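Local coordinates for LEOA (PDB 4AUR), which is a bacterial dynamin from enterotoxigenic Escherichia coli that probably binds and hydrolyses GTP, at residues A[6-11]-A[261-266]; A[15-19]-A[46-50]; A[54-60]-A[138-144]; A[63-69]-A[175-179]; A[199-203]-A[220-224]. All coordinates share one frame; numbering follows the deposited sequence.

Interaction 1 of 5, residues A[6-11]-A[261-266]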
# COMPACT_ATOMS: atom_id res chain seq x y z
N GLN A 6 4.07 18.54 -34.47
CA GLN A 6 3.49 18.44 -33.14
C GLN A 6 2.44 17.38 -33.18
O GLN A 6 2.31 16.61 -32.25
CB GLN A 6 2.86 19.75 -32.73
CG GLN A 6 2.35 19.77 -31.30
CD GLN A 6 3.47 19.83 -30.27
OE1 GLN A 6 3.70 18.86 -29.54
NE2 GLN A 6 4.17 20.96 -30.20
N PHE A 7 1.69 17.34 -34.26
CA PHE A 7 0.65 16.38 -34.37
C PHE A 7 1.32 15.03 -34.45
O PHE A 7 1.15 14.20 -33.58
CB PHE A 7 -0.21 16.63 -35.60
CG PHE A 7 -1.20 15.55 -35.87
CD1 PHE A 7 -2.43 15.58 -35.28
CD2 PHE A 7 -0.89 14.50 -36.72
CE1 PHE A 7 -3.36 14.58 -35.52
CE2 PHE A 7 -1.81 13.50 -36.98
CZ PHE A 7 -3.05 13.54 -36.38
N SER A 8 2.13 14.84 -35.47
CA SER A 8 2.78 13.56 -35.67
C SER A 8 3.36 13.03 -34.35
O SER A 8 3.27 11.84 -34.09
CB SER A 8 3.87 13.69 -36.70
OG SER A 8 4.90 14.46 -36.14
N ILE A 9 3.95 13.94 -33.55
CA ILE A 9 4.48 13.63 -32.22
C ILE A 9 3.40 13.25 -31.22
O ILE A 9 3.56 12.29 -30.46
CB ILE A 9 5.22 14.84 -31.59
CG1 ILE A 9 6.58 15.05 -32.22
CG2 ILE A 9 5.42 14.66 -30.08
CD1 ILE A 9 7.16 16.43 -31.97
N GLU A 10 2.32 14.03 -31.18
CA GLU A 10 1.22 13.71 -30.28
C GLU A 10 0.55 12.43 -30.72
O GLU A 10 0.18 11.64 -29.87
CB GLU A 10 0.23 14.86 -30.13
CG GLU A 10 0.81 16.03 -29.34
CD GLU A 10 1.50 15.64 -28.03
OE1 GLU A 10 0.96 14.81 -27.24
OE2 GLU A 10 2.61 16.17 -27.76
N LYS A 11 0.46 12.18 -32.02
CA LYS A 11 -0.00 10.88 -32.49
C LYS A 11 0.83 9.76 -31.91
O LYS A 11 0.30 8.81 -31.37
CB LYS A 11 0.03 10.76 -34.00
CG LYS A 11 -0.95 9.74 -34.53
CD LYS A 11 -1.21 9.92 -36.01
CE LYS A 11 -0.52 8.87 -36.85
NZ LYS A 11 -0.20 9.45 -38.18
N LEU A 261 -3.06 21.42 -29.60
CA LEU A 261 -2.64 20.18 -30.18
C LEU A 261 -1.95 19.33 -29.16
O LEU A 261 -2.21 18.13 -29.07
CB LEU A 261 -1.67 20.47 -31.30
CG LEU A 261 -2.31 21.05 -32.54
CD1 LEU A 261 -1.20 21.57 -33.44
CD2 LEU A 261 -3.16 20.02 -33.26
N LYS A 262 -1.08 19.98 -28.39
CA LYS A 262 -0.23 19.32 -27.40
C LYS A 262 -1.09 18.56 -26.43
O LYS A 262 -0.77 17.44 -26.07
CB LYS A 262 0.60 20.37 -26.67
CG LYS A 262 1.84 19.84 -26.00
CD LYS A 262 2.71 20.98 -25.46
CE LYS A 262 3.97 21.21 -26.29
NZ LYS A 262 5.19 21.38 -25.44
N THR A 263 -2.21 19.18 -26.06
CA THR A 263 -3.10 18.66 -25.05
C THR A 263 -4.27 17.88 -25.62
O THR A 263 -4.66 16.85 -25.08
CB THR A 263 -3.73 19.80 -24.24
OG1 THR A 263 -2.87 20.94 -24.21
CG2 THR A 263 -4.01 19.32 -22.81
N ASN A 264 -4.86 18.38 -26.69
CA ASN A 264 -6.14 17.90 -27.16
C ASN A 264 -6.04 16.74 -28.17
O ASN A 264 -7.01 16.00 -28.36
CB ASN A 264 -6.92 19.09 -27.74
CG ASN A 264 -8.27 18.70 -28.32
OD1 ASN A 264 -8.54 18.97 -29.49
ND2 ASN A 264 -9.12 18.08 -27.52
N VAL A 265 -4.89 16.56 -28.80
CA VAL A 265 -4.77 15.51 -29.80
C VAL A 265 -4.92 14.11 -29.20
O VAL A 265 -5.65 13.29 -29.75
CB VAL A 265 -3.46 15.64 -30.60
CG1 VAL A 265 -3.14 14.34 -31.34
CG2 VAL A 265 -3.56 16.83 -31.56
N PRO A 266 -4.25 13.83 -28.08
CA PRO A 266 -4.49 12.52 -27.48
C PRO A 266 -5.94 12.30 -27.04
O PRO A 266 -6.47 11.23 -27.27
CB PRO A 266 -3.55 12.49 -26.27
CG PRO A 266 -2.46 13.43 -26.62
CD PRO A 266 -3.13 14.52 -27.41
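Val-265 carries much of the apolar contact. Its CG1 lies 3.6 Å from CB of Glu-10, and its CG2 reaches the ring of Phe-7 at CD1, 4.1 Å away, the two side chains crossing at about a right angle. One turn earlier, Gln-6 CG lies 4.1 Å from Leu-261 CB. The flat amide of Gln-6 rests beside the aliphatic part of Lys-262, with NE2 3.9 Å from CE.

Glu-10 is the knob, set in a hole made by Leu-261, Lys-262, Val-265 and Pro-266. A bend at chi2 (-48°) turns the carboxylate over the Lys-262 carbonyl, and OE1 comes within 3.7 Å of Pro-266 CG.

The polar side is unbonded across the helices. Glu-10 OE1 faces Lys-262 O at 3.4 Å, two acceptors with no proton to share, and Glu-10 OE2 is 6.3 Å from Lys-262 NZ, too far for a salt bridge, though that charge may ease the carboxylate's position. Phe-7 also meets His-139 edge-to-face. With axes 9.1 Å apart and crossing at -44°, a single knob-into-hole joins helix 3-30 to helix 250-273, much as helices flanking the GTPase domain bundle in dynamins.

Interaction 2 of 5, residues A[15-19]-A[46-50]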
# COMPACT_ATOMS: atom_id res chain seq x y z
N ILE A 15 -0.17 6.62 -29.25
CA ILE A 15 0.11 5.25 -29.57
C ILE A 15 0.97 4.62 -28.48
O ILE A 15 0.65 3.54 -28.01
CB ILE A 15 0.76 5.16 -30.94
CG1 ILE A 15 -0.29 5.35 -32.01
CG2 ILE A 15 1.41 3.80 -31.13
CD1 ILE A 15 0.32 5.68 -33.36
N ASN A 16 2.02 5.29 -28.03
CA ASN A 16 2.79 4.74 -26.93
C ASN A 16 1.92 4.48 -25.71
O ASN A 16 1.90 3.36 -25.19
CB ASN A 16 3.92 5.64 -26.51
CG ASN A 16 5.13 5.52 -27.43
OD1 ASN A 16 5.36 4.49 -28.09
ND2 ASN A 16 5.92 6.59 -27.47
N SER A 17 1.19 5.50 -25.27
CA SER A 17 0.35 5.38 -24.11
C SER A 17 -0.57 4.16 -24.21
O SER A 17 -0.90 3.53 -23.21
CB SER A 17 -0.46 6.64 -23.93
OG SER A 17 -1.60 6.62 -24.80
N LEU A 18 -0.96 3.79 -25.43
CA LEU A 18 -1.78 2.60 -25.63
C LEU A 18 -0.97 1.32 -25.59
O LEU A 18 -1.47 0.29 -25.17
CB LEU A 18 -2.52 2.70 -26.95
CG LEU A 18 -3.71 3.63 -26.97
CD1 LEU A 18 -4.21 3.79 -28.38
CD2 LEU A 18 -4.79 3.07 -26.06
N LEU A 19 0.27 1.36 -26.04
CA LEU A 19 1.14 0.20 -25.85
C LEU A 19 1.40 -0.04 -24.35
O LEU A 19 1.45 -1.18 -23.91
CB LEU A 19 2.45 0.34 -26.63
CG LEU A 19 2.35 0.26 -28.16
CD1 LEU A 19 3.64 0.73 -28.82
CD2 LEU A 19 2.04 -1.12 -28.67
N ILE A 46 -4.91 1.09 -31.94
CA ILE A 46 -3.62 1.62 -32.39
C ILE A 46 -3.57 1.71 -33.91
O ILE A 46 -3.07 2.69 -34.46
CB ILE A 46 -2.46 0.77 -31.89
CG1 ILE A 46 -2.20 1.11 -30.41
CG2 ILE A 46 -1.22 1.07 -32.70
CD1 ILE A 46 -1.44 0.05 -29.67
N ASN A 47 -4.11 0.70 -34.57
CA ASN A 47 -4.11 0.64 -36.01
C ASN A 47 -5.00 1.70 -36.58
O ASN A 47 -4.59 2.41 -37.49
CB ASN A 47 -4.49 -0.75 -36.50
CG ASN A 47 -3.46 -1.78 -36.11
OD1 ASN A 47 -3.77 -2.91 -35.69
ND2 ASN A 47 -2.21 -1.38 -36.21
N ALA A 48 -6.20 1.82 -36.05
CA ALA A 48 -7.10 2.87 -36.50
C ALA A 48 -6.44 4.22 -36.37
O ALA A 48 -6.60 5.06 -37.24
CB ALA A 48 -8.38 2.85 -35.71
N ILE A 49 -5.68 4.42 -35.30
CA ILE A 49 -5.12 5.74 -35.00
C ILE A 49 -4.02 6.13 -35.96
O ILE A 49 -3.88 7.30 -36.27
CB ILE A 49 -4.59 5.80 -33.57
CG1 ILE A 49 -5.74 6.18 -32.63
CG2 ILE A 49 -3.50 6.85 -33.43
CD1 ILE A 49 -5.37 6.11 -31.15
N GLU A 50 -3.20 5.16 -36.35
CA GLU A 50 -2.13 5.35 -37.34
C GLU A 50 -2.59 6.09 -38.60
O GLU A 50 -1.88 6.95 -39.11
CB GLU A 50 -1.55 3.99 -37.76
CG GLU A 50 -0.53 3.39 -36.80
CD GLU A 50 0.78 4.17 -36.77
OE1 GLU A 50 0.89 5.19 -37.50
OE2 GLU A 50 1.70 3.75 -36.02
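Ile-46 is laid against three side chains of helix 15-19, each turned differently. It slides past Leu-18 in the opposite direction, its CG1 3.8 Å from Leu-18 CB. Its CD1 is met nearly at a right angle by Leu-19, through CD2 at 3.8 Å, while its CG2 branch touches CG2 of Ile-15 at 4.1 Å on a slanting approach.

Ile-49 takes the next place along the helix. Its CG2 runs past Ile-15 CG1 at 3.8 Å, the two chains heading opposite ways, and its CD1 meets Leu-18 CD1 tip to tip, also at 3.8 Å. Ile-15 holds CG1 beside its backbone N (chi1 -76°), which sends CD1 onward to Glu-50. There the chains cross at about a right angle, and OE2 of Glu-50 sits 3.6 Å from that methyl.

The helices run almost exactly antiparallel, at 174°, with axes 10.6 Å apart; together they form the helical hairpin of helices 3-30 and 38-51. Ile-49 also touches Leu-269 and Thr-273 of helix 250-273, so a third helix joins on that side. No hydrogen bond links the two segments: the hairpin is held here by branched aliphatic packing and the hydrophobic effect, with the one carboxylate lying at the exposed margin.

Interaction 3 of 5, residues A[54-60]-A[138-144]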
# COMPACT_ATOMS: atom_id res chain seq x y z
N LEU A 54 -4.08 15.34 -39.10
CA LEU A 54 -4.53 16.60 -38.51
C LEU A 54 -5.76 17.18 -39.19
O LEU A 54 -5.80 17.32 -40.39
CB LEU A 54 -3.42 17.64 -38.58
CG LEU A 54 -3.77 19.01 -38.01
CD1 LEU A 54 -4.23 18.95 -36.57
CD2 LEU A 54 -2.55 19.89 -38.09
N ARG A 55 -6.75 17.56 -38.39
CA ARG A 55 -8.01 18.09 -38.88
C ARG A 55 -8.34 19.38 -38.17
O ARG A 55 -8.33 19.45 -36.94
CB ARG A 55 -9.14 17.10 -38.65
CG ARG A 55 -10.48 17.61 -39.13
CD ARG A 55 -11.60 16.68 -38.74
NE ARG A 55 -11.57 15.48 -39.55
CZ ARG A 55 -12.26 14.38 -39.29
NH1 ARG A 55 -13.04 14.31 -38.22
NH2 ARG A 55 -12.15 13.34 -40.11
N ILE A 56 -8.65 20.41 -38.95
CA ILE A 56 -9.01 21.72 -38.43
C ILE A 56 -10.40 22.05 -38.91
O ILE A 56 -10.70 21.93 -40.10
CB ILE A 56 -8.06 22.82 -38.94
CG1 ILE A 56 -6.62 22.36 -38.88
CG2 ILE A 56 -8.19 24.08 -38.12
CD1 ILE A 56 -6.13 21.78 -40.19
N ALA A 57 -11.27 22.45 -38.00
CA ALA A 57 -12.56 22.97 -38.41
C ALA A 57 -12.41 24.47 -38.51
O ALA A 57 -12.08 25.15 -37.53
CB ALA A 57 -13.63 22.60 -37.42
N LEU A 58 -12.61 24.97 -39.72
CA LEU A 58 -12.51 26.38 -39.97
C LEU A 58 -13.90 26.99 -39.97
O LEU A 58 -14.65 26.85 -40.94
CB LEU A 58 -11.83 26.62 -41.30
CG LEU A 58 -11.33 28.04 -41.45
CD1 LEU A 58 -10.26 28.34 -40.41
CD2 LEU A 58 -10.82 28.28 -42.86
N LEU A 59 -14.22 27.67 -38.88
CA LEU A 59 -15.55 28.24 -38.65
C LEU A 59 -15.54 29.76 -38.69
O LEU A 59 -14.59 30.40 -38.24
CB LEU A 59 -16.08 27.79 -37.29
CG LEU A 59 -16.17 26.29 -37.14
CD1 LEU A 59 -16.80 26.00 -35.80
CD2 LEU A 59 -17.00 25.72 -38.27
N GLY A 60 -16.63 30.33 -39.21
CA GLY A 60 -16.77 31.77 -39.30
C GLY A 60 -17.35 32.23 -40.63
O GLY A 60 -17.42 31.47 -41.60
N ALA A 138 -12.32 16.73 -34.65
CA ALA A 138 -11.26 17.58 -35.12
C ALA A 138 -10.35 17.97 -33.95
O ALA A 138 -10.78 18.03 -32.80
CB ALA A 138 -11.83 18.82 -35.75
N HIS A 139 -9.10 18.26 -34.27
CA HIS A 139 -8.10 18.47 -33.25
C HIS A 139 -7.99 19.95 -32.94
O HIS A 139 -7.48 20.34 -31.88
CB HIS A 139 -6.78 17.94 -33.72
CG HIS A 139 -6.87 16.57 -34.31
ND1 HIS A 139 -6.54 15.44 -33.60
CD2 HIS A 139 -7.23 16.15 -35.54
CE1 HIS A 139 -6.70 14.38 -34.37
NE2 HIS A 139 -7.12 14.78 -35.55
N LEU A 140 -8.47 20.77 -33.86
CA LEU A 140 -8.38 22.21 -33.72
C LEU A 140 -9.60 22.85 -34.35
O LEU A 140 -10.07 22.39 -35.39
CB LEU A 140 -7.14 22.71 -34.45
CG LEU A 140 -5.91 23.09 -33.66
CD1 LEU A 140 -4.82 23.60 -34.59
CD2 LEU A 140 -6.29 24.18 -32.69
N ILE A 141 -10.10 23.91 -33.75
CA ILE A 141 -11.25 24.62 -34.28
C ILE A 141 -10.94 26.10 -34.29
O ILE A 141 -10.62 26.66 -33.27
CB ILE A 141 -12.51 24.34 -33.43
CG1 ILE A 141 -12.79 22.85 -33.39
CG2 ILE A 141 -13.71 25.10 -33.97
CD1 ILE A 141 -14.11 22.50 -32.77
N PHE A 142 -11.02 26.72 -35.45
CA PHE A 142 -10.78 28.16 -35.55
C PHE A 142 -12.09 28.81 -35.81
O PHE A 142 -12.69 28.58 -36.84
CB PHE A 142 -9.85 28.53 -36.71
CG PHE A 142 -8.45 27.99 -36.59
CD1 PHE A 142 -7.90 27.67 -35.36
CD2 PHE A 142 -7.66 27.85 -37.73
CE1 PHE A 142 -6.59 27.20 -35.28
CE2 PHE A 142 -6.36 27.39 -37.65
CZ PHE A 142 -5.83 27.06 -36.43
N TYR A 143 -12.54 29.62 -34.88
CA TYR A 143 -13.72 30.42 -35.11
C TYR A 143 -13.23 31.82 -35.42
O TYR A 143 -12.78 32.52 -34.53
CB TYR A 143 -14.63 30.41 -33.88
CG TYR A 143 -16.05 30.65 -34.25
CD1 TYR A 143 -16.47 31.89 -34.68
CD2 TYR A 143 -16.96 29.62 -34.22
CE1 TYR A 143 -17.76 32.12 -35.06
CE2 TYR A 143 -18.27 29.84 -34.59
CZ TYR A 143 -18.65 31.10 -35.00
OH TYR A 143 -19.94 31.32 -35.38
N VAL A 144 -13.29 32.20 -36.69
CA VAL A 144 -12.72 33.47 -37.12
C VAL A 144 -13.79 34.53 -37.15
O VAL A 144 -14.82 34.36 -37.82
CB VAL A 144 -12.11 33.37 -38.52
CG1 VAL A 144 -11.68 34.74 -39.00
CG2 VAL A 144 -10.93 32.42 -38.52
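Ala-57 and Leu-59 reach across to strand 140-144 with both their N-H and their C=O, and this is where the two strands are most regularly joined. Ala-57 N donates to Leu-140 O at 2.9 Å, and Phe-142 N returns to Ala-57 O. Leu-59 N then binds Phe-142 O, and Val-144 N binds Leu-59 O, in the alternating pattern of parallel strands. The donor of the Phe-142 N to Ala-57 O bond stands almost in line with the carbonyl, at a C=O...N angle of 173°.

On the face carrying Ile-56, Leu-58 and Phe-142, the phenyl ring is held from two directions. Ile-56 CG2 lies over one face, 4.0 Å from the ring centroid, a CH-pi contact, and Leu-58 CD1 comes in the ring plane at the edge, 3.8 Å from CD2. Phe-142 also meets Trp-73 of helix 66-74 edge-to-face. These are two central strands of the P-loop NTPase sheet, and strand 54-60 leads into a probable Walker A loop starting at Gly-60.

On the other face Leu-59 CD1 packs on Ile-141 CG2 at 3.7 Å, and its CB meets Tyr-143 CD2 at 3.7 Å, the two side chains nearly perpendicular.

The pairing is looser at the start, although nothing there lies open to solvent. Arg-55 O is shared by His-139 N at 3.0 Å and, weakly, by Leu-140 N at 3.4 Å. The aliphatic chain of Arg-55 runs along Ala-138, CD to CB, and its guanidinium forms a salt bridge with Glu-105 through NE.

Interaction 4 of 5, residues A[63-69]-A[175-179]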
# COMPACT_ATOMS: atom_id res chain seq x y z
N SER A 63 -16.70 36.68 -44.99
CA SER A 63 -16.47 38.12 -44.97
C SER A 63 -15.58 38.56 -43.80
O SER A 63 -14.96 39.62 -43.88
CB SER A 63 -17.80 38.87 -44.90
OG SER A 63 -18.61 38.37 -43.85
N ASP A 64 -15.51 37.75 -42.74
CA ASP A 64 -14.56 38.00 -41.67
C ASP A 64 -13.16 37.44 -42.01
O ASP A 64 -12.27 37.41 -41.16
CB ASP A 64 -15.09 37.47 -40.34
CG ASP A 64 -16.34 38.23 -39.86
OD1 ASP A 64 -16.82 39.12 -40.59
OD2 ASP A 64 -16.85 37.94 -38.74
N GLY A 65 -12.95 37.00 -43.23
CA GLY A 65 -11.58 36.75 -43.69
C GLY A 65 -10.97 35.48 -43.14
O GLY A 65 -9.77 35.41 -42.88
N LYS A 66 -11.82 34.49 -43.00
CA LYS A 66 -11.48 33.15 -42.55
C LYS A 66 -10.45 32.51 -43.45
O LYS A 66 -9.53 31.84 -42.99
CB LYS A 66 -12.78 32.34 -42.61
CG LYS A 66 -12.69 30.88 -42.28
CD LYS A 66 -13.77 30.10 -43.02
CE LYS A 66 -15.16 30.36 -42.48
NZ LYS A 66 -16.14 29.28 -42.83
N THR A 67 -10.62 32.69 -44.76
CA THR A 67 -9.79 32.01 -45.73
C THR A 67 -8.34 32.52 -45.66
O THR A 67 -7.38 31.77 -45.86
CB THR A 67 -10.37 32.16 -47.14
OG1 THR A 67 -11.66 31.55 -47.20
CG2 THR A 67 -9.48 31.50 -48.15
N SER A 68 -8.19 33.80 -45.35
CA SER A 68 -6.87 34.36 -45.20
C SER A 68 -6.22 33.71 -43.98
O SER A 68 -5.06 33.29 -44.03
CB SER A 68 -6.95 35.88 -45.02
OG SER A 68 -7.91 36.43 -45.90
N VAL A 69 -6.98 33.60 -42.90
CA VAL A 69 -6.43 33.09 -41.65
C VAL A 69 -5.82 31.69 -41.80
O VAL A 69 -4.76 31.43 -41.27
CB VAL A 69 -7.46 33.11 -40.51
CG1 VAL A 69 -6.92 32.42 -39.27
CG2 VAL A 69 -7.81 34.55 -40.17
N VAL A 175 -10.53 33.72 -33.21
CA VAL A 175 -9.47 34.39 -33.89
C VAL A 175 -10.01 35.72 -34.33
O VAL A 175 -10.77 35.79 -35.31
CB VAL A 175 -9.01 33.57 -35.09
CG1 VAL A 175 -8.02 34.36 -35.94
CG2 VAL A 175 -8.37 32.29 -34.58
N ILE A 176 -9.66 36.76 -33.58
CA ILE A 176 -10.14 38.09 -33.90
C ILE A 176 -9.21 38.61 -34.96
O ILE A 176 -8.04 38.89 -34.68
CB ILE A 176 -10.20 39.04 -32.71
CG1 ILE A 176 -11.07 38.45 -31.61
CG2 ILE A 176 -10.82 40.33 -33.18
CD1 ILE A 176 -11.00 39.18 -30.28
N ASN A 177 -9.76 38.68 -36.18
CA ASN A 177 -9.05 38.98 -37.41
C ASN A 177 -9.31 40.40 -37.93
O ASN A 177 -10.35 40.99 -37.67
CB ASN A 177 -9.46 38.00 -38.50
CG ASN A 177 -8.57 38.08 -39.70
OD1 ASN A 177 -7.40 38.42 -39.58
ND2 ASN A 177 -9.10 37.80 -40.88
N LYS A 178 -8.36 40.91 -38.70
CA LYS A 178 -8.37 42.28 -39.22
C LYS A 178 -8.20 43.27 -38.07
O LYS A 178 -9.00 44.18 -37.92
CB LYS A 178 -9.64 42.59 -40.01
CG LYS A 178 -9.92 41.68 -41.19
CD LYS A 178 -11.42 41.55 -41.41
CE LYS A 178 -11.76 41.17 -42.84
NZ LYS A 178 -13.24 41.11 -43.03
N MSE A 179 -7.18 43.08 -37.25
CA MSE A 179 -6.95 44.04 -36.18
C MSE A 179 -6.42 45.35 -36.75
O MSE A 179 -6.56 46.41 -36.11
CB MSE A 179 -6.09 43.38 -35.12
CG MSE A 179 -6.96 42.40 -34.34
SE MSE A 179 -7.58 43.27 -32.70
CE MSE A 179 -9.53 43.27 -32.85
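Asn-177 ND2 donates to Asp-64 O at 3.2 Å, nearly straight at 167°, with the acceptor close to the amide plane. Asn-177 and Lys-178 look like the start of the NKxD motif of GTPases, and 63-69 carries the later part of the probable Walker A P-loop, so the bond probably ties together two elements of the nucleotide site.

The amide is steadied from its other end too, for OD1 accepts from the N of Ser-227. Gly-65 O also lies near ND2, but at a poor angle for a bond. Asn-177 CG is anti to the backbone N (chi1 -169°), which carries the amide across to the loop, where it slides past Val-69, whose CG2 is 3.6 Å from ND2.

Lys-178 lies along the loop with its ammonium group at the Ser-63 carbonyl; the modelled spacing is too short to trust, so the bond is doubtful in detail. The carboxylate of Asp-64 does not touch that ammonium, OD1 being 4.8 Å from NZ. Gly-65 stands at the N-cap of helix 66-74 with a positive phi (75°), a conformation glycine adopts readily. Beneath the polar contacts, Val-69 and Val-175 meet tip to tip, CG1 to CG1 at 4.0 Å.

Interaction 5 of 5, residues A[199-203]-A[220-224]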
# COMPACT_ATOMS: atom_id res chain seq x y z
N LYS A 199 -10.52 41.36 -26.74
CA LYS A 199 -10.58 40.03 -26.10
C LYS A 199 -11.63 40.01 -25.00
O LYS A 199 -12.29 39.01 -24.81
CB LYS A 199 -9.22 39.60 -25.52
CG LYS A 199 -8.30 38.93 -26.55
CD LYS A 199 -6.80 39.06 -26.27
CE LYS A 199 -6.25 37.93 -25.40
NZ LYS A 199 -4.77 38.05 -25.27
N ALA A 200 -11.78 41.11 -24.29
CA ALA A 200 -12.75 41.20 -23.21
C ALA A 200 -14.17 41.28 -23.73
O ALA A 200 -15.05 40.69 -23.15
CB ALA A 200 -12.45 42.41 -22.34
N ASN A 201 -14.38 42.05 -24.79
CA ASN A 201 -15.69 42.20 -25.40
C ASN A 201 -16.24 40.89 -25.92
O ASN A 201 -17.34 40.49 -25.54
CB ASN A 201 -15.62 43.20 -26.56
CG ASN A 201 -16.98 43.57 -27.08
OD1 ASN A 201 -17.27 43.39 -28.25
ND2 ASN A 201 -17.84 44.09 -26.21
N LEU A 202 -15.46 40.22 -26.78
CA LEU A 202 -15.82 38.91 -27.32
C LEU A 202 -16.02 37.88 -26.23
O LEU A 202 -16.87 36.99 -26.35
CB LEU A 202 -14.73 38.39 -28.24
CG LEU A 202 -14.99 37.03 -28.88
CD1 LEU A 202 -16.25 37.08 -29.72
CD2 LEU A 202 -13.81 36.62 -29.73
N LYS A 203 -15.23 37.99 -25.18
CA LYS A 203 -15.36 37.09 -24.04
C LYS A 203 -16.76 37.20 -23.49
O LYS A 203 -17.41 36.20 -23.26
CB LYS A 203 -14.31 37.42 -22.99
CG LYS A 203 -14.12 36.36 -21.92
CD LYS A 203 -12.75 36.46 -21.25
CE LYS A 203 -11.67 35.77 -22.09
NZ LYS A 203 -10.34 35.77 -21.41
N LEU A 220 -11.34 30.10 -22.19
CA LEU A 220 -11.49 30.50 -23.58
C LEU A 220 -10.16 30.83 -24.22
O LEU A 220 -9.28 31.42 -23.59
CB LEU A 220 -12.39 31.72 -23.70
CG LEU A 220 -13.88 31.46 -23.54
CD1 LEU A 220 -14.62 32.75 -23.34
CD2 LEU A 220 -14.42 30.72 -24.75
N ASN A 221 -10.02 30.45 -25.48
CA ASN A 221 -8.84 30.76 -26.23
C ASN A 221 -9.11 31.85 -27.24
O ASN A 221 -9.82 31.62 -28.20
CB ASN A 221 -8.37 29.51 -26.94
CG ASN A 221 -7.92 28.44 -25.97
OD1 ASN A 221 -8.47 27.33 -25.92
ND2 ASN A 221 -6.88 28.76 -25.20
N ILE A 222 -8.56 33.04 -27.01
CA ILE A 222 -8.73 34.14 -27.95
C ILE A 222 -7.40 34.72 -28.39
O ILE A 222 -6.48 34.89 -27.59
CB ILE A 222 -9.61 35.27 -27.37
CG1 ILE A 222 -10.93 34.70 -26.85
CG2 ILE A 222 -9.91 36.30 -28.46
CD1 ILE A 222 -11.80 35.71 -26.16
N VAL A 223 -7.33 35.04 -29.66
CA VAL A 223 -6.13 35.53 -30.25
C VAL A 223 -6.48 36.63 -31.24
O VAL A 223 -7.41 36.49 -32.02
CB VAL A 223 -5.38 34.38 -30.93
CG1 VAL A 223 -4.54 34.88 -32.08
CG2 VAL A 223 -4.51 33.66 -29.91
N CYS A 224 -5.72 37.71 -31.20
CA CYS A 224 -5.97 38.84 -32.07
C CYS A 224 -4.94 38.82 -33.19
O CYS A 224 -3.76 38.58 -32.96
CB CYS A 224 -5.90 40.14 -31.27
SG CYS A 224 -7.06 40.23 -29.87
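Lys-199 folds its aliphatic chain down beside Ile-222 and Cys-224. CG sits 3.6 Å from Ile-222 CG2 and 3.8 Å from Cys-224 SG, the lysine and isoleucine sliding past each other in opposite directions. A bend at chi3 (89°) then turns the chain across the strand, with CE 3.8 Å from Ile-222 O.

Ile-222 has its two branches put to different uses. CG1 is anti to the carbonyl carbon (chi1 -52°), and from it CD1 extends to Lys-199 O at 3.6 Å, while CG2 lies under Lys-199 and also meets Leu-202 CD2 at 4.1 Å.

Lys-203 starts out extended, with CG anti to the backbone N, and runs alongside Leu-220, CG to CD1 at 3.9 Å. Its own kink at chi3 (-82°) brings CE over Ile-222 CD1, at 4.1 Å. The two lysines thus contribute methylenes here, and no hydrogen bond crosses between the segments.

Leu-202 reaches further, to Phe-174 and Ile-176 of the neighbouring strand. Helix 188-209 therefore lies on one face of the sheet at its border strand, 221-224. It forms part of the beta-alpha-beta crossover from strand 172-177, as in the layered alpha/beta fold of P-loop GTPases.

How the interactions relate
From the N terminus, interaction 1 opens at 6-11 and closes only at 261-266, so the other four all nest inside its loop. Interaction 2 closes first, a short hairpin of helices 3-30 and 38-51. Strand 54-60 follows that hairpin, and interactions 3 and 4 cross: 54-60 and 63-69 come in turn, then 138-144 and 175-179 answer in the same order. Interaction 5 comes after both in series and ties a helix to the far strand of their sheet. Interaction 1 touches interaction 3 through Phe-7 and Leu-54, joining helices 3-30 and 250-273 to the GTPase sheet. Interactions 4 and 5 meet through neighbouring strands 172-177 and 221-224.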